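Local coordinates for protein serpin 2 (Anopheles gambiae, PDB 3PZF) that inhibits clip-domain serine proteases of the mosquito hemolymph and so holds back phenoloxidase activation and melanization, at residues K201-T206 with N371-F376. Sequence-based numbering, arbitrary orientation.
Sequences KPFYGT and NRPFIF
F203 and Y204 take hold of the backbone at N371 and R372, where the C-terminal end of strand 200-203 meets the loop leading into strand 374-380. One direct hydrogen bond joins the two backbones: Y204 N gives its hydrogen to N371 O at 2.8 Å, nearly straight at 173°. The two aromatic residues border this same carbonyl differently. F203 has CG anti to its backbone N (chi1 180°), and its ring packs against the N371-R372 backbone, with N371 O over one face toward the rim and CZ 3.3 Å from R372 C. A flat hydrocarbon ring suits this buried place, where it also meets P373 CD and, beyond the segments, Y215 and P395. Y204 instead has N371 O at its ring edge, 3.4 Å from CD2, and turns the same edge to the N371 side chain, CE2 lying 3.6 Å from ND2, with ring and amide planes 79° apart. The N371 amide is linked to P202 O through a water, which accepts from ND2 at 3.0 Å and donates to that carbonyl; Y215 OH binds P202 O too. P373, with no N-H to satisfy, meets Y204 O at CD (3.2 Å) and T206 OG1 at CG (3.4 Å); the threonine hydroxyl bonds to E393. R372 touches Y204 O through CB alone, while R372 NE donates to P251 O. The contact thus ties the end of strand 200-203, which pairs with 211-227 in serpin sheet C, to the loop entering strand 374-380 of sheet B, by one direct bond, one water bridge and ring packing, without continuous strand pairing.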
loop_
_atom_site.group_PDB
_atom_site.type_symbol
_atom_site.label_atom_id
_atom_site.label_comp_id
_atom_site.label_asym_id
_atom_site.label_seq_id
_atom_site.Cartn_x
_atom_site.Cartn_y
_atom_site.Cartn_z
ATOM N N LYS A 201 -22.431 -14.970 8.070
ATOM C CA LYS A 201 -23.598 -14.083 8.118
ATOM C C LYS A 201 -23.658 -13.383 6.795
ATOM O O LYS A 201 -22.671 -13.387 6.077
ATOM C CB LYS A 201 -23.440 -13.000 9.207
ATOM C CG LYS A 201 -22.931 -13.446 10.572
ATOM C CD LYS A 201 -22.613 -12.161 11.419
ATOM C CE LYS A 201 -21.934 -12.454 12.746
ATOM N NZ LYS A 201 -22.833 -13.135 13.724
ATOM N N PRO A 202 -24.788 -12.737 6.475
ATOM C CA PRO A 202 -24.859 -11.921 5.251
ATOM C C PRO A 202 -23.876 -10.746 5.253
ATOM O O PRO A 202 -23.441 -10.257 6.333
ATOM C CB PRO A 202 -26.285 -11.378 5.278
ATOM C CG PRO A 202 -27.052 -12.407 6.084
ATOM C CD PRO A 202 -26.089 -12.808 7.157
ATOM N N PHE A 203 -23.532 -10.294 4.046
ATOM C CA PHE A 203 -22.698 -9.094 3.848
ATOM C C PHE A 203 -23.429 -8.259 2.808
ATOM O O PHE A 203 -23.869 -8.793 1.790
ATOM C CB PHE A 203 -21.302 -9.448 3.327
ATOM C CG PHE A 203 -20.417 -8.246 3.107
ATOM C CD1 PHE A 203 -19.652 -7.740 4.153
ATOM C CD2 PHE A 203 -20.380 -7.603 1.869
ATOM C CE1 PHE A 203 -18.840 -6.615 3.978
ATOM C CE2 PHE A 203 -19.571 -6.482 1.682
ATOM C CZ PHE A 203 -18.800 -5.985 2.750
ATOM N N TYR A 204 -23.628 -6.976 3.083
ATOM C CA TYR A 204 -24.481 -6.160 2.223
ATOM C C TYR A 204 -23.652 -5.309 1.303
ATOM O O TYR A 204 -23.292 -4.186 1.638
ATOM C CB TYR A 204 -25.411 -5.306 3.067
ATOM C CG TYR A 204 -26.291 -6.184 3.907
ATOM C CD1 TYR A 204 -27.451 -6.740 3.363
ATOM C CD2 TYR A 204 -25.937 -6.535 5.200
ATOM C CE1 TYR A 204 -28.256 -7.582 4.091
ATOM C CE2 TYR A 204 -26.763 -7.395 5.963
ATOM C CZ TYR A 204 -27.917 -7.919 5.380
ATOM O OH TYR A 204 -28.770 -8.772 6.076
ATOM N N GLY A 205 -23.356 -5.847 0.131
ATOM C CA GLY A 205 -22.486 -5.168 -0.811
ATOM C C GLY A 205 -23.130 -3.934 -1.420
ATOM O O GLY A 205 -24.358 -3.752 -1.343
ATOM N N THR A 206 -22.287 -3.096 -2.024
ATOM C CA THR A 206 -22.682 -1.790 -2.557
ATOM C C THR A 206 -23.736 -1.899 -3.642
ATOM O O THR A 206 -24.682 -1.120 -3.676
ATOM C CB THR A 206 -21.478 -1.044 -3.174
ATOM O OG1 THR A 206 -20.542 -0.684 -2.145
ATOM C CG2 THR A 206 -21.952 0.206 -3.903
ATOM N N ASN A 371 -20.600 -5.246 8.325
ATOM C CA ASN A 371 -21.255 -6.170 7.389
ATOM C C ASN A 371 -21.667 -5.452 6.094
ATOM O O ASN A 371 -22.612 -5.850 5.421
ATOM C CB ASN A 371 -22.450 -6.836 8.067
ATOM C CG ASN A 371 -23.571 -5.857 8.370
ATOM O OD1 ASN A 371 -23.395 -4.637 8.281
ATOM N ND2 ASN A 371 -24.730 -6.392 8.760
ATOM N N ARG A 372 -20.947 -4.385 5.770
ATOM C CA ARG A 372 -21.087 -3.704 4.488
ATOM C C ARG A 372 -19.702 -3.155 4.103
ATOM O O ARG A 372 -18.783 -3.270 4.880
ATOM C CB ARG A 372 -22.118 -2.589 4.560
ATOM C CG ARG A 372 -21.831 -1.576 5.594
ATOM C CD ARG A 372 -23.017 -0.629 5.794
ATOM N NE ARG A 372 -22.644 0.248 6.888
ATOM C CZ ARG A 372 -22.946 0.014 8.158
ATOM N NH1 ARG A 372 -23.716 -1.026 8.482
ATOM N NH2 ARG A 372 -22.507 0.834 9.095
ATOM N N PRO A 373 -19.557 -2.609 2.891
ATOM C CA PRO A 373 -18.190 -2.287 2.430
ATOM C C PRO A 373 -17.486 -1.240 3.308
ATOM O O PRO A 373 -18.126 -0.383 3.922
ATOM C CB PRO A 373 -18.418 -1.726 1.017
ATOM C CG PRO A 373 -19.610 -2.519 0.511
ATOM C CD PRO A 373 -20.529 -2.567 1.786
ATOM N N PHE A 374 -16.168 -1.351 3.389
ATOM C CA PHE A 374 -15.403 -0.439 4.242
ATOM C C PHE A 374 -14.015 -0.266 3.703
ATOM O O PHE A 374 -13.589 -1.013 2.819
ATOM C CB PHE A 374 -15.356 -0.987 5.680
ATOM C CG PHE A 374 -14.774 -2.383 5.803
ATOM C CD1 PHE A 374 -15.614 -3.510 5.788
ATOM C CD2 PHE A 374 -13.412 -2.572 5.984
ATOM C CE1 PHE A 374 -15.103 -4.771 5.942
ATOM C CE2 PHE A 374 -12.878 -3.846 6.137
ATOM C CZ PHE A 374 -13.742 -4.966 6.097
ATOM N N ILE A 375 -13.328 0.753 4.236
ATOM C CA ILE A 375 -11.948 1.087 3.868
ATOM C C ILE A 375 -11.067 0.637 5.007
ATOM O O ILE A 375 -11.492 0.673 6.154
ATOM C CB ILE A 375 -11.848 2.616 3.707
ATOM C CG1 ILE A 375 -12.780 3.043 2.556
ATOM C CG2 ILE A 375 -10.344 3.084 3.505
ATOM C CD1 ILE A 375 -13.268 4.515 2.624
ATOM N N PHE A 376 -9.850 0.185 4.713
ATOM C CA PHE A 376 -8.894 -0.097 5.765
ATOM C C PHE A 376 -7.512 0.398 5.340
ATOM O O PHE A 376 -7.260 0.626 4.141
ATOM C CB PHE A 376 -8.844 -1.591 6.082
ATOM C CG PHE A 376 -8.360 -2.442 4.933
ATOM C CD1 PHE A 376 -9.268 -3.010 4.022
ATOM C CD2 PHE A 376 -7.001 -2.706 4.769
ATOM C CE1 PHE A 376 -8.812 -3.782 2.946
ATOM C CE2 PHE A 376 -6.544 -3.490 3.694
ATOM C CZ PHE A 376 -7.457 -4.028 2.787
HETATM O O HOH W 1 -24.556 -9.418 8.777
#